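Pyridoxamine 5'-phosphate oxidase (Burkholderia, PDB 4HMW) catalyses FMN-dependent oxidations in the terminal steps of phenazine biosynthesis, passing electrons from reduced phenazine dicarboxylate precursors to O2. Local coordinates at the interface of chains A and B. Sequence-based numbering; all coordinates share one arbitrary frame. Chains: chain A/B, Pyridoxamine 5'-phosphate oxidase.

Contact 1: the interface of chains A and B. Residues chain A 55-57, 97-98; chain B 55, 61, 63.
B:Ile63 reaches from the start of strand 63-69 onto the backbone of A:Thr56 and the methyl groups on either side of it, in the dimer interface of this FMN-dependent oxidase of the pyridoxamine 5'-phosphate oxidase family. At its CB the side chain divides. The CG2 branch, anti to the backbone N, lies 4.0 Å from CB of A:Ala55. The other branch runs out through CG1, anti to the carbonyl carbon (chi1 -52°), and continues fully extended (chi2 179°), which carries CD1 to strand 51-57 of chain A. There CD1 of B:Ile63 sits 3.6 Å from C of A:Thr56, the carbonyl carbon, and also touches its CA. CB of A:Ala57 lies 4.0 Å from CD1 of B:Ile63. Beside this insertion the two copies of Ala55 meet methyl to methyl, CB of A:Ala55 being 3.5 Å from CB of B:Ala55. The indole of A:Trp97, poorly ordered, is modelled near the carbonyl of B:Gly61, and little can rest on that approach. No direct polar bond crosses here; a water joins the backbones instead. It lies 2.9 Å from N of B:Ile63 and 3.1 Å from O of A:Ala98.

Contact 2: the interface of chains A and B. Residues chain A 23, 191, 193, 195-197; chain B 139, 149, 152, 156.
Helix 152-165 of chain B, in the pyridoxamine 5'-phosphate oxidase fold, presents two arginines one turn apart to the segment of chain A that leads into strand 197-204. B:Arg152 runs extended from CG to NE, and its guanidinium ends beside the backbone of A:Leu195. O of A:Leu195 receives weak hydrogen bonds from both terminal nitrogens of B:Arg152, NH1 at 3.1 Å and NH2 at 3.2 Å. NH2 also makes a weak bond to the phenol OH of A:Tyr23 at 3.0 Å, with ring and guanidinium planes turned 74° apart. CG of A:Arg197 lies over the centre of the A:Tyr23 ring, 3.6 Å above its plane, and probably helps position the phenol. B:Arg156 bends at chi3 (-79°) to form a salt bridge from NE to OD2 of A:Asp193 at 2.8 Å. The NE approach runs nearly along the C-O axis of OD2, and NH2 adds a weak hydrogen bond to the same oxygen; carboxylate and guanidinium are nearly coplanar. The other carboxylate oxygen, OD1, takes the backbone N of A:Leu195 at 3.0 Å, coming from above the carboxylate plane, which ties the acid to its own loop. Between the arginines, A:Leu195 supplies apolar contact: its CD1 lies 4.0 Å from CB of B:Arg156, and its CB faces the methyl CE of B:Met139.

Contact 3: the interface of chains A and B. Residues chain A 145-149; chain B 212-214.
A:Leu149 and B:Gln212 pair through their backbones where the C-terminal tail of one subunit of this pyridoxamine 5'-phosphate oxidase family dimer runs antiparallel to a loop of the other, with A:Glu148 and B:Leu213 forming the beta bridge. N of A:Leu149 gives a hydrogen bond to O of B:Gln212 at 2.9 Å. Farther along, N of B:Gln214 bonds to O of A:Asp147 at 2.8 Å, and N of A:Ser146 donates to O of B:Gln214 at 2.9 Å. The side chain of B:Gln214 adds a further link. Its CG is anti to the carbonyl carbon (chi1 -63°) and the chain then runs extended, which lets NE2 donate a hydrogen bond to O of A:Glu148 at 3.0 Å. That oxygen lies in the plane of the glutamine amide, whereas NE2 stands above the carbonyl plane of A:Glu148. On the way, CG of B:Gln214 packs 3.8 Å from CA of A:Leu149.

Waters form the next shell. One joins NE2 of B:Gln214 to the carboxylate OD2 of A:Asp147, and another joins the backbone N of B:Gln212 to OE2 of A:Glu148, 2.9 Å from each. A third lies 2.8 Å from O of A:Leu149 and also close to OE1 of B:Gln212. Because A:Gln145 and A:Ser146 are FMN-binding residues, the partner's tail probably helps hold this cofactor-binding loop in place.

Contact 4: the interface of chains A and B. Residues chain A 99-101, 110, 112, 114; chain B 63-66.
OG of B:Ser65 meets OG of A:Ser99 in a hydrogen bond of 2.8 Å, where strand 63-69 of chain B lies against strands 97-104 and 109-114 of chain A in this pyridoxamine 5'-phosphate oxidase family dimer. A:Ser99 OG is anti to its backbone N (chi1 179°), pointing at the partner strand, and it also bonds to OG of A:Ser114 at 2.9 Å. A:Ser114 OG in turn donates to O of B:Ile63 at 3.1 Å, tilted 20° from that carbonyl plane. A:Ser114 would then accept from A:Ser99, and A:Ser99 probably from B:Ser65. N of B:Ser65 donates a weak hydrogen bond to the thioether SD of A:Met112 at 3.6 Å, almost straight at the hydrogen (177°).

Apolar packing flanks these bonds. CB of A:Ser99 rests 3.7 Å from CG2 of B:Ile63. At the other end CD2 of A:Leu101 touches the backbone of B:Arg66, 3.7 Å from its CA.

Within chain B, the FMN-binding B:Arg66 folds back through bends at chi2 and chi3, and its NH2 donates to OG of B:Ser64 at 2.8 Å, an internal bond that probably helps fix the guanidinium beside its own strand.

Contact 1: the interface of chains A and B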
loop_
_atom_site.group_PDB
_atom_site.type_symbol
_atom_site.label_atom_id
_atom_site.label_comp_id
_atom_site.label_asym_id
_atom_site.label_seq_id
_atom_site.Cartn_x
_atom_site.Cartn_y
_atom_site.Cartn_z
ATOM N N ALA A 55 -5.839 -0.110 2.137
ATOM C CA ALA A 55 -5.884 -0.047 3.591
ATOM C C ALA A 55 -7.304 0.215 4.048
ATOM O O ALA A 55 -8.026 0.994 3.437
ATOM C CB ALA A 55 -4.986 1.059 4.104
ATOM N N THR A 56 -7.658 -0.441 5.157
ATOM C CA THR A 56 -8.946 -0.301 5.810
ATOM C C THR A 56 -8.666 -0.284 7.308
ATOM O O THR A 56 -7.528 -0.528 7.749
ATOM C CB THR A 56 -9.898 -1.488 5.424
ATOM O OG1 THR A 56 -9.287 -2.735 5.796
ATOM C CG2 THR A 56 -10.208 -1.496 3.924
ATOM N N ALA A 57 -9.673 0.038 8.103
ATOM C CA ALA A 57 -9.503 0.070 9.543
ATOM C C ALA A 57 -10.720 -0.413 10.285
ATOM O O ALA A 57 -11.859 -0.310 9.809
ATOM C CB ALA A 57 -9.135 1.453 10.008
ATOM N N TRP A 97 -14.179 3.581 5.599
ATOM C CA TRP A 97 -13.031 4.306 5.079
ATOM C C TRP A 97 -12.045 3.368 4.412
ATOM O O TRP A 97 -11.841 2.232 4.837
ATOM C CB TRP A 97 -12.340 5.096 6.190
ATOM C CG TRP A 97 -13.168 6.244 6.745
ATOM C CD1 TRP A 97 -13.596 6.416 8.040
ATOM C CD2 TRP A 97 -13.648 7.376 6.011
ATOM N NE1 TRP A 97 -14.308 7.594 8.152
ATOM C CE2 TRP A 97 -14.359 8.199 6.917
ATOM C CE3 TRP A 97 -13.541 7.781 4.673
ATOM C CZ2 TRP A 97 -14.958 9.404 6.523
ATOM C CZ3 TRP A 97 -14.132 8.970 4.280
ATOM C CH2 TRP A 97 -14.835 9.767 5.202
ATOM N N ALA A 98 -11.444 3.831 3.333
ATOM C CA ALA A 98 -10.413 3.045 2.688
ATOM C C ALA A 98 -9.448 3.968 1.976
ATOM O O ALA A 98 -9.806 5.089 1.615
ATOM C CB ALA A 98 -11.050 2.085 1.710
ATOM N N ALA B 55 0.141 3.188 5.472
ATOM C CA ALA B 55 -1.175 3.781 5.746
ATOM C C ALA B 55 -1.241 4.271 7.183
ATOM O O ALA B 55 -0.781 3.593 8.106
ATOM C CB ALA B 55 -2.252 2.757 5.499
ATOM N N GLY B 61 -10.822 8.951 11.463
ATOM C CA GLY B 61 -10.778 7.638 10.854
ATOM C C GLY B 61 -10.465 7.661 9.376
ATOM O O GLY B 61 -10.346 6.602 8.786
ATOM N N ILE B 63 -8.315 7.499 6.212
ATOM C CA ILE B 63 -7.033 6.854 6.028
ATOM C C ILE B 63 -6.308 7.488 4.838
ATOM O O ILE B 63 -6.937 7.871 3.860
ATOM C CB ILE B 63 -7.220 5.373 5.734
ATOM C CG1 ILE B 63 -8.113 4.726 6.777
ATOM C CG2 ILE B 63 -5.861 4.668 5.636
ATOM C CD1 ILE B 63 -8.364 3.259 6.533
HETATM O O HOH W 1 -10.015 7.285 3.847
#

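Contact 2: the interface of chains A and B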
loop_
_atom_site.group_PDB
_atom_site.type_symbol
_atom_site.label_atom_id
_atom_site.label_comp_id
_atom_site.label_asym_id
_atom_site.label_seq_id
_atom_site.Cartn_x
_atom_site.Cartn_y
_atom_site.Cartn_z
ATOM N N TYR A 23 0.252 18.832 -13.875
ATOM C CA TYR A 23 0.743 19.348 -12.600
ATOM C C TYR A 23 0.409 20.841 -12.508
ATOM O O TYR A 23 -0.031 21.331 -11.471
ATOM C CB TYR A 23 2.245 19.092 -12.520
ATOM C CG TYR A 23 2.983 19.643 -11.315
ATOM C CD1 TYR A 23 2.672 19.230 -10.018
ATOM C CD2 TYR A 23 4.039 20.513 -11.486
ATOM C CE1 TYR A 23 3.392 19.717 -8.919
ATOM C CE2 TYR A 23 4.748 20.992 -10.420
ATOM C CZ TYR A 23 4.432 20.586 -9.142
ATOM O OH TYR A 23 5.158 21.082 -8.083
ATOM N N SER A 191 11.171 13.129 -9.563
ATOM C CA SER A 191 11.986 14.121 -10.242
ATOM C C SER A 191 13.442 13.862 -9.895
ATOM O O SER A 191 13.782 13.612 -8.736
ATOM C CB SER A 191 11.583 15.539 -9.827
ATOM O OG SER A 191 10.372 15.912 -10.451
ATOM N N ASP A 193 15.854 15.834 -9.691
ATOM C CA ASP A 193 16.375 16.844 -8.747
ATOM C C ASP A 193 15.742 16.805 -7.344
ATOM O O ASP A 193 15.973 17.710 -6.528
ATOM C CB ASP A 193 16.273 18.258 -9.330
ATOM C CG ASP A 193 14.837 18.757 -9.481
ATOM O OD1 ASP A 193 13.859 18.059 -9.110
ATOM O OD2 ASP A 193 14.685 19.894 -9.980
ATOM N N LEU A 195 12.842 17.407 -6.364
ATOM C CA LEU A 195 11.650 18.236 -6.213
ATOM C C LEU A 195 10.462 17.561 -6.918
ATOM O O LEU A 195 10.025 17.961 -7.993
ATOM C CB LEU A 195 11.910 19.652 -6.734
ATOM C CG LEU A 195 11.251 20.736 -5.863
ATOM C CD1 LEU A 195 11.695 22.139 -6.267
ATOM C CD2 LEU A 195 9.738 20.629 -5.926
ATOM N N HIS A 196 9.939 16.534 -6.281
ATOM C CA HIS A 196 8.880 15.733 -6.884
ATOM C C HIS A 196 7.624 16.546 -7.174
ATOM O O HIS A 196 7.290 17.461 -6.448
ATOM C CB HIS A 196 8.552 14.555 -5.961
ATOM C CG HIS A 196 9.766 13.786 -5.555
ATOM N ND1 HIS A 196 10.678 13.345 -6.483
ATOM C CD2 HIS A 196 10.236 13.393 -4.347
ATOM C CE1 HIS A 196 11.663 12.713 -5.872
ATOM N NE2 HIS A 196 11.416 12.721 -4.574
ATOM N N ARG A 197 6.923 16.172 -8.231
ATOM C CA ARG A 197 5.677 16.804 -8.610
ATOM C C ARG A 197 4.563 16.135 -7.803
ATOM O O ARG A 197 4.346 14.935 -7.934
ATOM C CB ARG A 197 5.416 16.607 -10.105
ATOM C CG ARG A 197 6.186 17.533 -11.063
ATOM C CD ARG A 197 7.602 17.080 -11.376
ATOM N NE ARG A 197 7.797 15.647 -11.710
ATOM C CZ ARG A 197 7.702 15.116 -12.935
ATOM N NH1 ARG A 197 7.349 15.854 -13.977
ATOM N NH2 ARG A 197 7.942 13.829 -13.128
ATOM N N MET B 139 17.628 19.459 -0.020
ATOM C CA MET B 139 16.228 19.475 -0.408
ATOM C C MET B 139 15.329 19.241 0.816
ATOM O O MET B 139 14.270 19.871 0.956
ATOM C CB MET B 139 15.934 18.429 -1.503
ATOM C CG MET B 139 14.480 18.478 -2.029
ATOM S SD MET B 139 14.040 20.098 -2.677
ATOM C CE MET B 139 15.049 20.164 -4.163
ATOM N N LEU B 149 2.969 23.994 -1.768
ATOM C CA LEU B 149 4.086 24.565 -2.496
ATOM C C LEU B 149 3.605 25.822 -3.187
ATOM O O LEU B 149 2.714 25.775 -4.038
ATOM C CB LEU B 149 4.604 23.556 -3.520
ATOM C CG LEU B 149 5.720 24.071 -4.413
ATOM C CD1 LEU B 149 7.019 24.330 -3.625
ATOM C CD2 LEU B 149 5.950 23.051 -5.506
ATOM N N ARG B 152 7.821 27.099 -6.537
ATOM C CA ARG B 152 8.674 25.956 -6.854
ATOM C C ARG B 152 10.120 26.376 -7.164
ATOM O O ARG B 152 11.091 25.783 -6.651
ATOM C CB ARG B 152 8.053 25.174 -8.022
ATOM C CG ARG B 152 8.909 24.057 -8.580
ATOM C CD ARG B 152 8.101 23.154 -9.520
ATOM N NE ARG B 152 8.896 22.067 -10.092
ATOM C CZ ARG B 152 8.851 20.781 -9.716
ATOM N NH1 ARG B 152 9.626 19.896 -10.328
ATOM N NH2 ARG B 152 8.040 20.350 -8.748
ATOM N N ARG B 156 13.607 25.298 -5.263
ATOM C CA ARG B 156 14.761 24.769 -5.973
ATOM C C ARG B 156 16.004 25.617 -5.714
ATOM O O ARG B 156 17.075 25.085 -5.422
ATOM C CB ARG B 156 14.462 24.707 -7.467
ATOM C CG ARG B 156 15.518 23.960 -8.260
ATOM C CD ARG B 156 15.093 23.765 -9.705
ATOM N NE ARG B 156 14.135 22.665 -9.854
ATOM C CZ ARG B 156 12.960 22.739 -10.482
ATOM N NH1 ARG B 156 12.546 23.872 -11.049
ATOM N NH2 ARG B 156 12.189 21.667 -10.545
#

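Contact 3: the interface of chains A and B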
loop_
_atom_site.group_PDB
_atom_site.type_symbol
_atom_site.label_atom_id
_atom_site.label_comp_id
_atom_site.label_asym_id
_atom_site.label_seq_id
_atom_site.Cartn_x
_atom_site.Cartn_y
_atom_site.Cartn_z
ATOM N N GLN A 145 -12.863 -16.551 2.522
ATOM C CA GLN A 145 -11.698 -15.722 2.573
ATOM C C GLN A 145 -11.403 -15.176 3.960
ATOM O O GLN A 145 -12.255 -14.555 4.591
ATOM C CB GLN A 145 -11.851 -14.588 1.538
ATOM C CG GLN A 145 -10.619 -13.740 1.337
ATOM C CD GLN A 145 -10.858 -12.653 0.293
ATOM O OE1 GLN A 145 -11.684 -11.743 0.490
ATOM N NE2 GLN A 145 -10.173 -12.770 -0.851
ATOM N N SER A 146 -10.199 -15.461 4.436
ATOM C CA SER A 146 -9.695 -14.945 5.708
ATOM C C SER A 146 -10.145 -15.684 6.977
ATOM O O SER A 146 -9.611 -15.420 8.052
ATOM C CB SER A 146 -9.872 -13.422 5.847
ATOM O OG SER A 146 -9.390 -12.821 4.681
ATOM N N ASP A 147 -11.106 -16.591 6.854
ATOM C CA ASP A 147 -11.385 -17.540 7.933
ATOM C C ASP A 147 -10.168 -18.447 8.110
ATOM O O ASP A 147 -9.358 -18.636 7.180
ATOM C CB ASP A 147 -12.605 -18.407 7.600
ATOM C CG ASP A 147 -13.935 -17.649 7.662
ATOM O OD1 ASP A 147 -13.958 -16.394 7.790
ATOM O OD2 ASP A 147 -14.991 -18.339 7.558
ATOM N N GLU A 148 -10.035 -19.025 9.293
ATOM C CA GLU A 148 -8.983 -19.978 9.543
ATOM C C GLU A 148 -9.098 -21.163 8.579
ATOM O O GLU A 148 -10.187 -21.687 8.321
ATOM C CB GLU A 148 -9.016 -20.456 10.984
ATOM C CG GLU A 148 -7.871 -21.410 11.268
ATOM C CD GLU A 148 -7.619 -21.694 12.762
ATOM O OE1 GLU A 148 -8.425 -21.290 13.621
ATOM O OE2 GLU A 148 -6.581 -22.317 13.074
ATOM N N LEU A 149 -7.960 -21.540 8.010
ATOM C CA LEU A 149 -7.864 -22.728 7.192
ATOM C C LEU A 149 -7.680 -23.932 8.086
ATOM O O LEU A 149 -6.672 -24.042 8.792
ATOM C CB LEU A 149 -6.677 -22.586 6.245
ATOM C CG LEU A 149 -6.393 -23.813 5.365
ATOM C CD1 LEU A 149 -7.531 -24.082 4.402
ATOM C CD2 LEU A 149 -5.123 -23.581 4.605
ATOM N N GLN B 212 -3.121 -20.186 9.901
ATOM C CA GLN B 212 -3.182 -20.224 8.444
ATOM C C GLN B 212 -4.583 -19.779 8.026
ATOM O O GLN B 212 -5.553 -20.137 8.664
ATOM C CB GLN B 212 -2.912 -21.632 7.899
ATOM C CG GLN B 212 -1.503 -22.143 8.210
ATOM C CD GLN B 212 -1.292 -23.567 7.711
ATOM O OE1 GLN B 212 -2.245 -24.341 7.593
ATOM N NE2 GLN B 212 -0.048 -23.916 7.407
ATOM N N LEU B 213 -4.672 -18.995 6.962
ATOM C CA LEU B 213 -5.954 -18.422 6.528
ATOM C C LEU B 213 -6.394 -18.943 5.159
ATOM O O LEU B 213 -5.565 -19.270 4.294
ATOM C CB LEU B 213 -5.874 -16.879 6.454
ATOM C CG LEU B 213 -5.318 -16.180 7.681
ATOM C CD1 LEU B 213 -5.213 -14.693 7.406
ATOM C CD2 LEU B 213 -6.151 -16.415 8.940
ATOM N N GLN B 214 -7.702 -18.959 4.942
ATOM C CA GLN B 214 -8.250 -19.283 3.623
ATOM C C GLN B 214 -8.043 -18.111 2.659
ATOM O O GLN B 214 -8.076 -16.954 3.050
ATOM C CB GLN B 214 -9.726 -19.648 3.733
ATOM C CG GLN B 214 -9.986 -20.909 4.567
ATOM C CD GLN B 214 -11.448 -21.260 4.659
ATOM O OE1 GLN B 214 -12.141 -21.353 3.645
ATOM N NE2 GLN B 214 -11.934 -21.470 5.882
HETATM O O HOH W 2 -4.218 -22.480 11.351
HETATM O O HOH W 3 -4.318 -25.432 8.404
HETATM O O HOH W 4 -14.923 -21.449 6.782
#

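Contact 4: the interface of chains A and B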
loop_
_atom_site.group_PDB
_atom_site.type_symbol
_atom_site.label_atom_id
_atom_site.label_comp_id
_atom_site.label_asym_id
_atom_site.label_seq_id
_atom_site.Cartn_x
_atom_site.Cartn_y
_atom_site.Cartn_z
ATOM N N SER A 99 -8.220 3.493 1.781
ATOM C CA SER A 99 -7.235 4.244 1.035
ATOM C C SER A 99 -6.512 3.242 0.178
ATOM O O SER A 99 -5.981 2.260 0.679
ATOM C CB SER A 99 -6.267 4.973 1.973
ATOM O OG SER A 99 -5.280 5.704 1.259
ATOM N N GLY A 100 -6.506 3.516 -1.120
ATOM C CA GLY A 100 -5.821 2.669 -2.074
ATOM C C GLY A 100 -4.622 3.372 -2.687
ATOM O O GLY A 100 -4.685 4.548 -3.034
ATOM N N LEU A 101 -3.511 2.647 -2.804
ATOM C CA LEU A 101 -2.284 3.235 -3.341
ATOM C C LEU A 101 -1.748 2.436 -4.527
ATOM O O LEU A 101 -1.514 1.249 -4.434
ATOM C CB LEU A 101 -1.228 3.334 -2.240
ATOM C CG LEU A 101 0.087 4.008 -2.584
ATOM C CD1 LEU A 101 -0.108 5.517 -2.793
ATOM C CD2 LEU A 101 1.142 3.703 -1.514
ATOM N N GLN A 110 3.165 7.502 -8.223
ATOM C CA GLN A 110 2.169 7.025 -7.233
ATOM C C GLN A 110 0.844 7.713 -7.413
ATOM O O GLN A 110 0.807 8.894 -7.739
ATOM C CB GLN A 110 2.542 7.410 -5.808
ATOM C CG GLN A 110 3.819 6.983 -5.284
ATOM C CD GLN A 110 3.932 7.445 -3.816
ATOM O OE1 GLN A 110 3.299 6.883 -2.927
ATOM N NE2 GLN A 110 4.669 8.507 -3.590
ATOM N N MET A 112 -2.672 8.046 -4.947
ATOM C CA MET A 112 -3.378 7.739 -3.716
ATOM C C MET A 112 -4.850 8.071 -3.884
ATOM O O MET A 112 -5.186 9.163 -4.317
ATOM C CB MET A 112 -2.834 8.533 -2.522
ATOM C CG MET A 112 -3.563 8.167 -1.204
ATOM S SD MET A 112 -3.419 9.443 0.053
ATOM C CE MET A 112 -4.708 10.592 -0.448
ATOM N N SER A 114 -8.293 8.008 -1.684
ATOM C CA SER A 114 -8.852 7.823 -0.346
ATOM C C SER A 114 -10.300 8.296 -0.317
ATOM O O SER A 114 -10.607 9.341 -0.836
ATOM C CB SER A 114 -8.056 8.596 0.703
ATOM O OG SER A 114 -6.687 8.166 0.782
ATOM N N ILE B 63 -8.315 7.499 6.212
ATOM C CA ILE B 63 -7.033 6.854 6.028
ATOM C C ILE B 63 -6.308 7.488 4.838
ATOM O O ILE B 63 -6.937 7.871 3.860
ATOM C CB ILE B 63 -7.220 5.373 5.734
ATOM C CG1 ILE B 63 -8.113 4.726 6.777
ATOM C CG2 ILE B 63 -5.861 4.668 5.636
ATOM C CD1 ILE B 63 -8.364 3.259 6.533
ATOM N N SER B 64 -4.991 7.631 4.961
ATOM C CA SER B 64 -4.144 8.088 3.876
ATOM C C SER B 64 -2.968 7.104 3.717
ATOM O O SER B 64 -2.684 6.316 4.602
ATOM C CB SER B 64 -3.628 9.498 4.159
ATOM O OG SER B 64 -2.780 9.477 5.282
ATOM N N SER B 65 -2.344 7.121 2.551
ATOM C CA SER B 65 -1.272 6.187 2.252
ATOM C C SER B 65 -0.263 6.804 1.287
ATOM O O SER B 65 -0.573 7.720 0.549
ATOM C CB SER B 65 -1.813 4.836 1.742
ATOM O OG SER B 65 -2.666 4.975 0.634
ATOM N N ARG B 66 0.955 6.294 1.352
ATOM C CA ARG B 66 2.050 6.703 0.492
ATOM C C ARG B 66 3.161 5.669 0.580
ATOM O O ARG B 66 3.248 4.886 1.546
ATOM C CB ARG B 66 2.598 8.078 0.912
ATOM C CG ARG B 66 3.460 8.080 2.180
ATOM C CD ARG B 66 2.691 7.751 3.413
ATOM N NE ARG B 66 1.723 8.773 3.730
ATOM C CZ ARG B 66 0.738 8.667 4.618
ATOM N NH1 ARG B 66 0.454 7.553 5.255
ATOM N NH2 ARG B 66 0.004 9.722 4.873
#

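Contacts 1 and 4 adjoin, their C-alpha centres about 9 Å apart, and share B:Ile63 as well as strands 97-104 of chain A and 63-69 of chain B; together they represent the central strand packing of the dimer. Contact 2 lies about 28 Å from contact 1 and contact 3 about 22 Å from it, while contacts 2 and 3 are about 44 Å apart. The flanking contacts recur on the other side, whereas the Ala55 pair marks the region of the two-fold axis. FMN-binding residues occur in contact 3 from chain A and in contact 4 from both chains, which suggests that dimerisation supports the cofactor sites.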